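Local coordinates for mitotic checkpoint control protein kinase BUB1 (Drosophila melanogaster, PDB 6JKM) that binds ADP with two magnesium ions through its kinase domain, and is probably an ATP-binding protein kinase of the mitotic checkpoint at kinetochores, at residues A[68-73]-A[83-88]; A[187-192]-A[204-209]; A[181-186]-A[250-255]. All coordinates share one frame; numbering follows the deposited sequence.

Interaction 1: residues A[68-73]-A[83-88]; sequences GSVYVG and ALKQER. With ADP (adenosine-5'-diphosphate), chain B.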
loop_
_atom_site.group_PDB
_atom_site.type_symbol
_atom_site.label_atom_id
_atom_site.label_comp_id
_atom_site.label_asym_id
_atom_site.label_seq_id
_atom_site.Cartn_x
_atom_site.Cartn_y
_atom_site.Cartn_z
ATOM N N GLY A 68 -5.981 6.324 -17.137
ATOM C CA GLY A 68 -5.735 7.352 -16.148
ATOM C C GLY A 68 -4.313 7.872 -16.110
ATOM O O GLY A 68 -3.500 7.554 -16.979
ATOM N N SER A 69 -4.015 8.688 -15.105
ATOM C CA SER A 69 -2.664 9.209 -14.934
ATOM C C SER A 69 -2.468 9.765 -13.546
ATOM O O SER A 69 -3.436 10.014 -12.824
ATOM C CB SER A 69 -2.363 10.299 -15.967
ATOM O OG SER A 69 -3.181 11.428 -15.736
ATOM N N VAL A 70 -1.206 9.929 -13.160
ATOM C CA VAL A 70 -0.868 10.676 -11.954
ATOM C C VAL A 70 0.027 11.848 -12.337
ATOM O O VAL A 70 1.015 11.676 -13.074
ATOM C CB VAL A 70 -0.148 9.799 -10.891
ATOM C CG1 VAL A 70 0.284 10.646 -9.714
ATOM C CG2 VAL A 70 -1.042 8.637 -10.430
ATOM N N TYR A 71 -0.317 13.026 -11.829
ATOM C CA TYR A 71 0.443 14.255 -12.038
ATOM C C TYR A 71 0.907 14.841 -10.710
ATOM O O TYR A 71 0.220 14.703 -9.710
ATOM C CB TYR A 71 -0.413 15.293 -12.789
ATOM C CG TYR A 71 -0.395 15.087 -14.289
ATOM C CD1 TYR A 71 -1.132 14.070 -14.886
ATOM C CD2 TYR A 71 0.424 15.871 -15.103
ATOM C CE1 TYR A 71 -1.066 13.854 -16.267
ATOM C CE2 TYR A 71 0.477 15.676 -16.471
ATOM C CZ TYR A 71 -0.272 14.669 -17.049
ATOM O OH TYR A 71 -0.202 14.477 -18.423
ATOM N N VAL A 72 2.068 15.491 -10.693
ATOM C CA VAL A 72 2.428 16.320 -9.541
ATOM C C VAL A 72 2.012 17.759 -9.831
ATOM O O VAL A 72 2.070 18.215 -10.980
ATOM C CB VAL A 72 3.937 16.246 -9.202
ATOM C CG1 VAL A 72 4.801 16.556 -10.430
ATOM C CG2 VAL A 72 4.284 17.160 -8.020
ATOM N N GLY A 73 1.575 18.461 -8.789
ATOM C CA GLY A 73 1.123 19.832 -8.914
ATOM C C GLY A 73 1.270 20.543 -7.592
ATOM O O GLY A 73 1.984 20.066 -6.705
ATOM N N ALA A 83 -0.360 15.273 -5.296
ATOM C CA ALA A 83 -0.565 14.335 -6.393
ATOM C C ALA A 83 -1.977 14.516 -6.917
ATOM O O ALA A 83 -2.908 14.702 -6.137
ATOM C CB ALA A 83 -0.348 12.896 -5.947
ATOM N N LEU A 84 -2.135 14.446 -8.231
ATOM C CA LEU A 84 -3.459 14.488 -8.830
ATOM C C LEU A 84 -3.666 13.176 -9.559
ATOM O O LEU A 84 -2.913 12.851 -10.467
ATOM C CB LEU A 84 -3.608 15.690 -9.776
ATOM C CG LEU A 84 -3.359 17.040 -9.086
ATOM C CD1 LEU A 84 -2.014 17.611 -9.471
ATOM C CD2 LEU A 84 -4.479 18.040 -9.403
ATOM N N LYS A 85 -4.649 12.396 -9.135
ATOM C CA LYS A 85 -4.842 11.083 -9.734
ATOM C C LYS A 85 -6.135 11.066 -10.516
ATOM O O LYS A 85 -7.217 11.272 -9.957
ATOM C CB LYS A 85 -4.848 9.984 -8.658
ATOM C CG LYS A 85 -4.994 8.567 -9.221
ATOM C CD LYS A 85 -4.926 7.520 -8.084
ATOM C CE LYS A 85 -5.014 6.109 -8.654
ATOM N NZ LYS A 85 -4.629 5.079 -7.631
ATOM N N GLN A 86 -6.012 10.826 -11.816
ATOM C CA GLN A 86 -7.158 10.821 -12.708
ATOM C C GLN A 86 -7.436 9.427 -13.208
ATOM O O GLN A 86 -6.506 8.706 -13.562
ATOM C CB GLN A 86 -6.916 11.746 -13.884
ATOM C CG GLN A 86 -8.047 11.723 -14.898
ATOM C CD GLN A 86 -8.001 12.927 -15.788
ATOM O OE1 GLN A 86 -7.075 13.086 -16.573
ATOM N NE2 GLN A 86 -8.995 13.790 -15.671
ATOM N N GLU A 87 -8.709 9.049 -13.242
ATOM C CA GLU A 87 -9.099 7.732 -13.725
ATOM C C GLU A 87 -10.402 7.795 -14.517
ATOM O O GLU A 87 -11.316 8.514 -14.138
ATOM C CB GLU A 87 -9.251 6.744 -12.556
ATOM C CG GLU A 87 -9.661 5.334 -13.014
ATOM C CD GLU A 87 -9.348 4.242 -12.003
ATOM O OE1 GLU A 87 -8.674 4.519 -10.981
ATOM O OE2 GLU A 87 -9.768 3.084 -12.243
ATOM N N ARG A 88 -10.450 7.037 -15.613
ATOM C CA ARG A 88 -11.651 6.780 -16.414
ATOM C C ARG A 88 -11.934 5.277 -16.419
ATOM O O ARG A 88 -11.026 4.485 -16.688
ATOM C CB ARG A 88 -11.467 7.234 -17.865
ATOM C CG ARG A 88 -11.216 8.707 -18.083
ATOM C CD ARG A 88 -10.541 8.936 -19.452
ATOM N NE ARG A 88 -9.144 9.341 -19.281
ATOM C CZ ARG A 88 -8.088 8.564 -19.516
ATOM N NH1 ARG A 88 -8.243 7.328 -19.980
ATOM N NH2 ARG A 88 -6.866 9.037 -19.309
HETATM P PB ADP B . -2.370 3.177 -9.802
HETATM O O1B ADP B . -2.364 3.519 -11.254
HETATM O O2B ADP B . -3.758 2.845 -9.288
HETATM O O3B ADP B . -1.313 2.148 -9.435
HETATM P PA ADP B . -1.234 4.860 -7.695
HETATM O O1A ADP B . -2.155 5.700 -6.824
HETATM O O2A ADP B . -0.584 3.612 -7.156
HETATM O O3A ADP B . -1.953 4.599 -9.123
HETATM O "O5'" ADP B . -0.004 5.794 -8.188
HETATM C "C5'" ADP B . 0.909 5.318 -9.182
HETATM C "C4'" ADP B . 2.333 5.786 -8.860
HETATM O "O4'" ADP B . 2.399 7.221 -8.855
HETATM C "C3'" ADP B . 2.763 5.403 -7.459
HETATM O "O3'" ADP B . 3.321 4.087 -7.396
HETATM C "C2'" ADP B . 3.807 6.461 -7.169
HETATM O "O2'" ADP B . 5.029 6.036 -7.804
HETATM C "C1'" ADP B . 3.263 7.716 -7.839
HETATM N N9 ADP B . 2.438 8.407 -6.816
HETATM C C8 ADP B . 1.118 8.205 -6.578
HETATM N N7 ADP B . 0.676 8.984 -5.560
HETATM C C5 ADP B . 1.728 9.698 -5.111
HETATM C C6 ADP B . 1.954 10.711 -4.066
HETATM N N6 ADP B . 0.945 11.134 -3.246
HETATM N N1 ADP B . 3.211 11.199 -3.940
HETATM C C2 ADP B . 4.222 10.810 -4.734
HETATM N N3 ADP B . 4.078 9.901 -5.715
HETATM C C4 ADP B . 2.878 9.317 -5.941
#

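Interaction 2: residues A[187-192]-A[204-209]; sequences NFLLMK and QLIDFG. With MG (magnesium ion), chain C; MG (magnesium ion), chain D; ADP (adenosine-5'-diphosphate), chain B.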
loop_
_atom_site.group_PDB
_atom_site.type_symbol
_atom_site.label_atom_id
_atom_site.label_comp_id
_atom_site.label_asym_id
_atom_site.label_seq_id
_atom_site.Cartn_x
_atom_site.Cartn_y
_atom_site.Cartn_z
ATOM N N ASN A 187 2.942 0.656 -4.017
ATOM C CA ASN A 187 1.859 1.306 -3.289
ATOM C C ASN A 187 2.194 1.687 -1.848
ATOM O O ASN A 187 1.297 2.011 -1.076
ATOM C CB ASN A 187 0.615 0.416 -3.325
ATOM C CG ASN A 187 0.017 0.330 -4.726
ATOM O OD1 ASN A 187 0.139 1.275 -5.515
ATOM N ND2 ASN A 187 -0.606 -0.807 -5.051
ATOM N N PHE A 188 3.480 1.646 -1.493
ATOM C CA PHE A 188 3.967 2.278 -0.265
ATOM C C PHE A 188 4.817 3.481 -0.656
ATOM O O PHE A 188 5.750 3.344 -1.455
ATOM C CB PHE A 188 4.825 1.323 0.587
ATOM C CG PHE A 188 4.042 0.316 1.401
ATOM C CD1 PHE A 188 3.414 0.686 2.588
ATOM C CD2 PHE A 188 3.972 -1.021 0.995
ATOM C CE1 PHE A 188 2.706 -0.250 3.351
ATOM C CE2 PHE A 188 3.280 -1.965 1.751
ATOM C CZ PHE A 188 2.637 -1.573 2.935
ATOM N N LEU A 189 4.503 4.648 -0.102
ATOM C CA LEU A 189 5.314 5.847 -0.292
ATOM C C LEU A 189 6.211 6.054 0.915
ATOM O O LEU A 189 5.801 5.761 2.032
ATOM C CB LEU A 189 4.430 7.090 -0.463
ATOM C CG LEU A 189 3.519 7.186 -1.695
ATOM C CD1 LEU A 189 2.775 8.522 -1.678
ATOM C CD2 LEU A 189 4.307 6.998 -2.986
ATOM N N LEU A 190 7.422 6.564 0.685
ATOM C CA LEU A 190 8.243 7.095 1.772
ATOM C C LEU A 190 7.922 8.582 1.902
ATOM O O LEU A 190 8.154 9.366 0.969
ATOM C CB LEU A 190 9.734 6.866 1.511
ATOM C CG LEU A 190 10.697 7.348 2.599
ATOM C CD1 LEU A 190 10.577 6.511 3.893
ATOM C CD2 LEU A 190 12.111 7.315 2.080
ATOM N N MET A 191 7.331 8.961 3.036
ATOM C CA MET A 191 6.833 10.326 3.228
ATOM C C MET A 191 7.912 11.258 3.777
ATOM O O MET A 191 7.904 12.457 3.510
ATOM C CB MET A 191 5.627 10.338 4.175
ATOM C CG MET A 191 4.397 9.609 3.654
ATOM S SD MET A 191 3.952 10.070 1.962
ATOM C CE MET A 191 3.348 11.755 2.147
ATOM N N LYS A 192 8.838 10.695 4.541
ATOM C CA LYS A 192 9.868 11.479 5.202
ATOM C C LYS A 192 11.044 10.562 5.553
ATOM O O LYS A 192 10.904 9.337 5.478
ATOM C CB LYS A 192 9.280 12.168 6.445
ATOM C CG LYS A 192 8.758 11.231 7.535
ATOM C CD LYS A 192 8.089 12.049 8.655
ATOM C CE LYS A 192 7.607 11.167 9.801
ATOM N NZ LYS A 192 8.754 10.477 10.447
ATOM N N GLN A 204 3.609 5.410 3.914
ATOM C CA GLN A 204 2.178 5.606 3.704
ATOM C C GLN A 204 1.679 4.629 2.652
ATOM O O GLN A 204 2.275 4.487 1.580
ATOM C CB GLN A 204 1.868 7.041 3.269
ATOM C CG GLN A 204 0.381 7.339 3.071
ATOM C CD GLN A 204 0.162 8.754 2.582
ATOM O OE1 GLN A 204 0.228 9.021 1.375
ATOM N NE2 GLN A 204 -0.079 9.679 3.514
ATOM N N LEU A 205 0.603 3.932 2.973
ATOM C CA LEU A 205 -0.053 3.045 2.036
ATOM C C LEU A 205 -1.026 3.864 1.177
ATOM O O LEU A 205 -1.807 4.664 1.699
ATOM C CB LEU A 205 -0.791 1.947 2.801
ATOM C CG LEU A 205 -1.560 0.898 2.009
ATOM C CD1 LEU A 205 -0.595 0.068 1.165
ATOM C CD2 LEU A 205 -2.342 0.018 2.984
ATOM N N ILE A 206 -0.963 3.663 -0.136
ATOM C CA ILE A 206 -1.804 4.375 -1.088
ATOM C C ILE A 206 -2.500 3.394 -2.025
ATOM O O ILE A 206 -2.263 2.187 -1.959
ATOM C CB ILE A 206 -0.981 5.369 -1.941
ATOM C CG1 ILE A 206 -0.037 4.609 -2.873
ATOM C CG2 ILE A 206 -0.171 6.310 -1.058
ATOM C CD1 ILE A 206 0.589 5.482 -3.982
ATOM N N ASP A 207 -3.341 3.928 -2.910
ATOM C CA ASP A 207 -3.956 3.170 -4.000
ATOM C C ASP A 207 -4.910 2.106 -3.468
ATOM O O ASP A 207 -4.614 0.910 -3.507
ATOM C CB ASP A 207 -2.882 2.539 -4.887
ATOM C CG ASP A 207 -3.447 1.981 -6.183
ATOM O OD1 ASP A 207 -2.682 1.342 -6.941
ATOM O OD2 ASP A 207 -4.655 2.177 -6.444
ATOM N N PHE A 208 -6.068 2.560 -2.983
ATOM C CA PHE A 208 -7.103 1.661 -2.493
ATOM C C PHE A 208 -8.114 1.292 -3.583
ATOM O O PHE A 208 -9.257 0.945 -3.286
ATOM C CB PHE A 208 -7.804 2.308 -1.300
ATOM C CG PHE A 208 -6.860 2.655 -0.197
ATOM C CD1 PHE A 208 -6.300 1.661 0.581
ATOM C CD2 PHE A 208 -6.499 3.961 0.039
ATOM C CE1 PHE A 208 -5.396 1.961 1.582
ATOM C CE2 PHE A 208 -5.600 4.272 1.053
ATOM C CZ PHE A 208 -5.052 3.271 1.819
ATOM N N GLY A 209 -7.677 1.348 -4.838
ATOM C CA GLY A 209 -8.559 1.101 -5.975
ATOM C C GLY A 209 -9.258 -0.252 -5.990
ATOM O O GLY A 209 -10.395 -0.361 -6.441
HETATM MG MG MG C . -0.615 1.673 -7.458
HETATM MG MG MG D . -4.415 1.050 -8.355
HETATM P PB ADP B . -2.370 3.177 -9.802
HETATM O O1B ADP B . -2.364 3.519 -11.254
HETATM O O2B ADP B . -3.758 2.845 -9.288
HETATM O O3B ADP B . -1.313 2.148 -9.435
HETATM P PA ADP B . -1.234 4.860 -7.695
HETATM O O1A ADP B . -2.155 5.700 -6.824
HETATM O O2A ADP B . -0.584 3.612 -7.156
HETATM O O3A ADP B . -1.953 4.599 -9.123
HETATM O "O5'" ADP B . -0.004 5.794 -8.188
HETATM C "C5'" ADP B . 0.909 5.318 -9.182
HETATM C "C4'" ADP B . 2.333 5.786 -8.860
HETATM O "O4'" ADP B . 2.399 7.221 -8.855
HETATM C "C3'" ADP B . 2.763 5.403 -7.459
HETATM O "O3'" ADP B . 3.321 4.087 -7.396
HETATM C "C2'" ADP B . 3.807 6.461 -7.169
HETATM O "O2'" ADP B . 5.029 6.036 -7.804
HETATM C "C1'" ADP B . 3.263 7.716 -7.839
HETATM N N9 ADP B . 2.438 8.407 -6.816
HETATM C C8 ADP B . 1.118 8.205 -6.578
HETATM N N7 ADP B . 0.676 8.984 -5.560
HETATM C C5 ADP B . 1.728 9.698 -5.111
HETATM C C6 ADP B . 1.954 10.711 -4.066
HETATM N N6 ADP B . 0.945 11.134 -3.246
HETATM N N1 ADP B . 3.211 11.199 -3.940
HETATM C C2 ADP B . 4.222 10.810 -4.734
HETATM N N3 ADP B . 4.078 9.901 -5.715
HETATM C C4 ADP B . 2.878 9.317 -5.941
HETATM O O HOH W 1 -0.535 -0.123 -8.004
HETATM O O HOH W 2 1.312 1.868 -8.151
HETATM O O HOH W 3 -6.215 0.616 -8.753
HETATM O O HOH W 4 -3.457 -0.246 -9.407
#

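Interaction 3: residues A[181-186]-A[250-255]; sequences ADIKPD and YGLVSV. With ADP (adenosine-5'-diphosphate), chain B.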
loop_
_atom_site.group_PDB
_atom_site.type_symbol
_atom_site.label_atom_id
_atom_site.label_comp_id
_atom_site.label_asym_id
_atom_site.label_seq_id
_atom_site.Cartn_x
_atom_site.Cartn_y
_atom_site.Cartn_z
ATOM N N ALA A 181 -5.406 -5.473 -0.760
ATOM C CA ALA A 181 -5.523 -6.374 -1.923
ATOM C C ALA A 181 -4.597 -6.033 -3.082
ATOM O O ALA A 181 -4.650 -6.690 -4.122
ATOM C CB ALA A 181 -6.984 -6.424 -2.421
ATOM N N ASP A 182 -3.751 -5.019 -2.919
ATOM C CA ASP A 182 -2.761 -4.698 -3.943
ATOM C C ASP A 182 -1.464 -4.252 -3.262
ATOM O O ASP A 182 -0.839 -3.278 -3.666
ATOM C CB ASP A 182 -3.306 -3.615 -4.888
ATOM C CG ASP A 182 -2.593 -3.585 -6.245
ATOM O OD1 ASP A 182 -1.916 -4.568 -6.602
ATOM O OD2 ASP A 182 -2.736 -2.575 -6.976
ATOM N N ILE A 183 -1.070 -4.980 -2.216
ATOM C CA ILE A 183 0.175 -4.699 -1.508
ATOM C C ILE A 183 1.392 -4.982 -2.389
ATOM O O ILE A 183 1.684 -6.132 -2.683
ATOM C CB ILE A 183 0.294 -5.538 -0.222
ATOM C CG1 ILE A 183 -0.900 -5.258 0.712
ATOM C CG2 ILE A 183 1.623 -5.245 0.495
ATOM C CD1 ILE A 183 -0.809 -3.950 1.440
ATOM N N LYS A 184 2.084 -3.933 -2.822
ATOM C CA LYS A 184 3.322 -4.094 -3.564
ATOM C C LYS A 184 4.176 -2.856 -3.316
ATOM O O LYS A 184 3.668 -1.878 -2.763
ATOM C CB LYS A 184 3.040 -4.327 -5.054
ATOM C CG LYS A 184 2.147 -3.341 -5.737
ATOM C CD LYS A 184 2.052 -3.751 -7.218
ATOM C CE LYS A 184 0.723 -3.424 -7.843
ATOM N NZ LYS A 184 0.583 -4.050 -9.217
ATOM N N PRO A 185 5.474 -2.890 -3.683
ATOM C CA PRO A 185 6.326 -1.762 -3.283
ATOM C C PRO A 185 5.869 -0.446 -3.892
ATOM O O PRO A 185 6.111 0.608 -3.286
ATOM C CB PRO A 185 7.714 -2.154 -3.825
ATOM C CG PRO A 185 7.653 -3.665 -3.966
ATOM C CD PRO A 185 6.241 -3.905 -4.430
ATOM N N ASP A 186 5.220 -0.528 -5.058
ATOM C CA ASP A 186 4.629 0.606 -5.777
ATOM C C ASP A 186 3.627 1.364 -4.908
ATOM O O ASP A 186 3.433 2.573 -5.075
ATOM C CB ASP A 186 3.886 0.119 -7.050
ATOM C CG ASP A 186 4.696 -0.877 -7.873
ATOM O OD1 ASP A 186 5.075 -0.520 -9.018
ATOM O OD2 ASP A 186 5.030 -1.974 -7.336
ATOM N N TYR A 250 0.514 -12.220 1.993
ATOM C CA TYR A 250 1.309 -12.647 0.848
ATOM C C TYR A 250 2.019 -11.446 0.208
ATOM O O TYR A 250 3.221 -11.495 -0.028
ATOM C CB TYR A 250 0.420 -13.381 -0.171
ATOM C CG TYR A 250 1.140 -13.794 -1.445
ATOM C CD1 TYR A 250 1.147 -12.961 -2.559
ATOM C CD2 TYR A 250 1.813 -15.017 -1.535
ATOM C CE1 TYR A 250 1.799 -13.322 -3.721
ATOM C CE2 TYR A 250 2.478 -15.390 -2.703
ATOM C CZ TYR A 250 2.467 -14.531 -3.788
ATOM O OH TYR A 250 3.112 -14.867 -4.963
ATOM N N GLY A 251 1.282 -10.366 -0.057
ATOM C CA GLY A 251 1.859 -9.150 -0.624
ATOM C C GLY A 251 2.974 -8.531 0.223
ATOM O O GLY A 251 3.956 -8.013 -0.323
ATOM N N LEU A 252 2.828 -8.582 1.551
ATOM C CA LEU A 252 3.856 -8.080 2.462
ATOM C C LEU A 252 5.176 -8.802 2.264
ATOM O O LEU A 252 6.236 -8.184 2.261
ATOM C CB LEU A 252 3.437 -8.238 3.932
ATOM C CG LEU A 252 2.701 -7.061 4.574
ATOM C CD1 LEU A 252 2.481 -7.337 6.057
ATOM C CD2 LEU A 252 3.474 -5.765 4.374
ATOM N N VAL A 253 5.103 -10.123 2.135
ATOM C CA VAL A 253 6.292 -10.913 1.894
ATOM C C VAL A 253 6.912 -10.522 0.564
ATOM O O VAL A 253 8.130 -10.380 0.456
ATOM C CB VAL A 253 5.995 -12.422 1.892
ATOM C CG1 VAL A 253 7.267 -13.210 1.543
ATOM C CG2 VAL A 253 5.476 -12.840 3.249
ATOM N N SER A 254 6.071 -10.316 -0.448
ATOM C CA SER A 254 6.592 -10.014 -1.768
ATOM C C SER A 254 7.345 -8.681 -1.736
ATOM O O SER A 254 8.405 -8.543 -2.351
ATOM C CB SER A 254 5.465 -10.006 -2.813
ATOM O OG SER A 254 4.835 -8.747 -2.886
ATOM N N VAL A 255 6.829 -7.719 -0.979
ATOM C CA VAL A 255 7.522 -6.443 -0.814
ATOM C C VAL A 255 8.856 -6.612 -0.080
ATOM O O VAL A 255 9.866 -6.035 -0.478
ATOM C CB VAL A 255 6.670 -5.431 -0.046
ATOM C CG1 VAL A 255 7.450 -4.129 0.161
ATOM C CG2 VAL A 255 5.371 -5.161 -0.801
HETATM P PB ADP B . -2.370 3.177 -9.802
HETATM O O1B ADP B . -2.364 3.519 -11.254
HETATM O O2B ADP B . -3.758 2.845 -9.288
HETATM O O3B ADP B . -1.313 2.148 -9.435
HETATM P PA ADP B . -1.234 4.860 -7.695
HETATM O O1A ADP B . -2.155 5.700 -6.824
HETATM O O2A ADP B . -0.584 3.612 -7.156
HETATM O O3A ADP B . -1.953 4.599 -9.123
HETATM O "O5'" ADP B . -0.004 5.794 -8.188
HETATM C "C5'" ADP B . 0.909 5.318 -9.182
HETATM C "C4'" ADP B . 2.333 5.786 -8.860
HETATM O "O4'" ADP B . 2.399 7.221 -8.855
HETATM C "C3'" ADP B . 2.763 5.403 -7.459
HETATM O "O3'" ADP B . 3.321 4.087 -7.396
HETATM C "C2'" ADP B . 3.807 6.461 -7.169
HETATM O "O2'" ADP B . 5.029 6.036 -7.804
HETATM C "C1'" ADP B . 3.263 7.716 -7.839
HETATM N N9 ADP B . 2.438 8.407 -6.816
HETATM C C8 ADP B . 1.118 8.205 -6.578
HETATM N N7 ADP B . 0.676 8.984 -5.560
HETATM C C5 ADP B . 1.728 9.698 -5.111
HETATM C C6 ADP B . 1.954 10.711 -4.066
HETATM N N6 ADP B . 0.945 11.134 -3.246
HETATM N N1 ADP B . 3.211 11.199 -3.940
HETATM C C2 ADP B . 4.222 10.810 -4.734
HETATM N N3 ADP B . 4.078 9.901 -5.715
HETATM C C4 ADP B . 2.878 9.317 -5.941
#

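Interaction 1: residues A[68-73]-A[83-88]
V70 and K85 face each other as a non-hydrogen-bonded pair of the antiparallel hairpin formed by strands 68-73 and 83-87, with CA atoms 4.6 Å apart and strand directions 159° apart. Two hydrogen-bonded pairs flank them. S69 and Q86 exchange two backbone bonds, as do Y71 and L84; the straightest is Q86 N to S69 O, with 171° at the hydrogen. G68 CA lies only 3.0 Å from Q86 O, a closeness possible because no side chain occupies that spot.

The side chain of K85 leaves the sheet on the face that also carries V70 and A83. From CB, CG stands anti to the backbone N (chi1 -178°) and passes V70 CG2 at 4.1 Å. Extended at every later torsion, the chain runs straight out to the nucleotide: CD approaches ADP O1A, and CE lies equally near ADP O1A and O3A. NZ then grips the diphosphate with three hydrogen bonds, to ADP O1A at 2.7 Å, O2B at 2.9 Å and the bridging O3A at 3.1 Å. It also forms a salt bridge with E94 of helix 92-104, the lysine-glutamate pair known from active protein kinases. Beside this chain, methyl groups of A83 and V70 cover the nucleotide: A83 CB meets ADP N6 at 3.5 Å and is also near C6, while V70 CG2 meets O5' at 3.8 Å and CG1 lies near C8.

A terminal nitrogen held between both phosphates and a carboxylate, on a strand paired by four backbone hydrogen bonds, ties the diphosphate to the N-lobe sheet, consistent with the ATP-binding role predicted for K85.

Interaction 2: residues A[187-192]-A[204-209]
N187 and D207 meet through metal rather than through a hydrogen bond. Their OD1 atoms are 3.2 Å apart because both bind the magnesium of chain C, N187 OD1 at 2.1 Å; the amide and carboxylate planes stand 88° apart. ADP O3B and O2A and two waters complete six ligands. D207 OD1 also bridges to the magnesium of chain D, which takes D207 OD2 as well, together with ADP O2B and two further waters. The N187 amide is steadied from its other end, since ND2 donates to D182 O and to a metal-bound water.

Backbone hydrogen bonds join the two segments as a short antiparallel ladder. L189 N to Q204 O (2.8 Å, 169° at the hydrogen) and Q204 N to L189 O make a hydrogen-bonded pair, and I206 N reaches N187 O at 3.0 Å beyond the non-hydrogen-bonded pair F188-L205. The Q204 side chain donates through NE2 to P112 O. This is the protein kinase arrangement in which the hairpin after the catalytic loop runs into the DFG motif, here D207-G209, so that strand pairing sets the two metal-binding side chains side by side.

Apolar contacts make up the rest. L205 CD1 sits over the F188 ring, 4.1 Å from its centroid and 17° off the normal, a CH-pi contact. On the L189 side, its side chain lies roughly perpendicular to that of I206, just past the end of the ladder, with L189 CD1 3.7 Å from I206 CG2; each also reaches the adenine, L189 CD1 at C6 and I206 CD1 at C8. Farther along, the bent M191 chain brings CG to within 3.6 Å of Q204 CB.

Interaction 3: residues A[181-186]-A[250-255]
One methyl, I183 CG2, does its closest packing on this helix not against another side chain but against bare backbone: it lies 3.6 Å from G251 C and 3.7 Å from L252 N. G251 has no side chain between its CA and I183, which lets the catalytic-loop segment 181-186 come down on helix 246-261 until the I183 and G251 CA atoms are 4.8 Å apart. The torsion of I183 puts CG2 anti to its own backbone N, while CG1 (chi1 -58°) turns the longer branch away from the helix. Of the helix side chains, V255 CG2 comes nearest to I183 CG2, at 4.0 Å, with L252 CD2 somewhat looser.

The second half of the contact belongs to V255. Its CG2 touches K184 CA at 3.6 Å and then P185 CD at 3.9 Å, so a single methyl covers the turn of the loop from K184 into the proline; the proline ring and the valine lie alongside each other, pointing opposite ways. Helix 156-175 packs on V255 and L252 from beyond the contact, through M166 among others.

No hydrogen bond crosses between the segments. S254, whose CB points toward the loop, instead bends its hydroxyl back (chi1 86°) onto G251 O at 2.8 Å, and V255 N reaches that same oxygen from the same face of its plane. Two donors therefore hold the G251 carbonyl within the helix. On the loop, D186 O accepts from the ribose O3' of ADP.

The chemistry is thus divided: within 250-255 the helix meets the loop through methyl groups and backbone, with the S254 hydroxyl turned back on G251 O. Polar anchoring lies at the ends, where D248, just before in the same helix, takes the loop's A181 N and D186 O turns to the nucleotide.

All three contacts are buried in the kinase domain and meet at ADP. Interaction 1 belongs to the N-lobe sheet, its centre about 17 Å from the chain centre, and is held by regular strand pairing; interaction 2, about 5 Å from it, adds metal coordination to a short ladder; interaction 3 is mainly methyl packing, with no hydrogen bond across it. No helix or strand is common to any two contacts, but 181-186 and 187-192 are consecutive, so interactions 2 and 3 abut, with F188 CE2 3.9 Å from I183 CG2. Interactions 1 and 2 touch where K85 NZ meets D207 OD2, a salt bridge at 3.1 Å with a weak hydrogen bond. Interactions 1 and 3 do not touch.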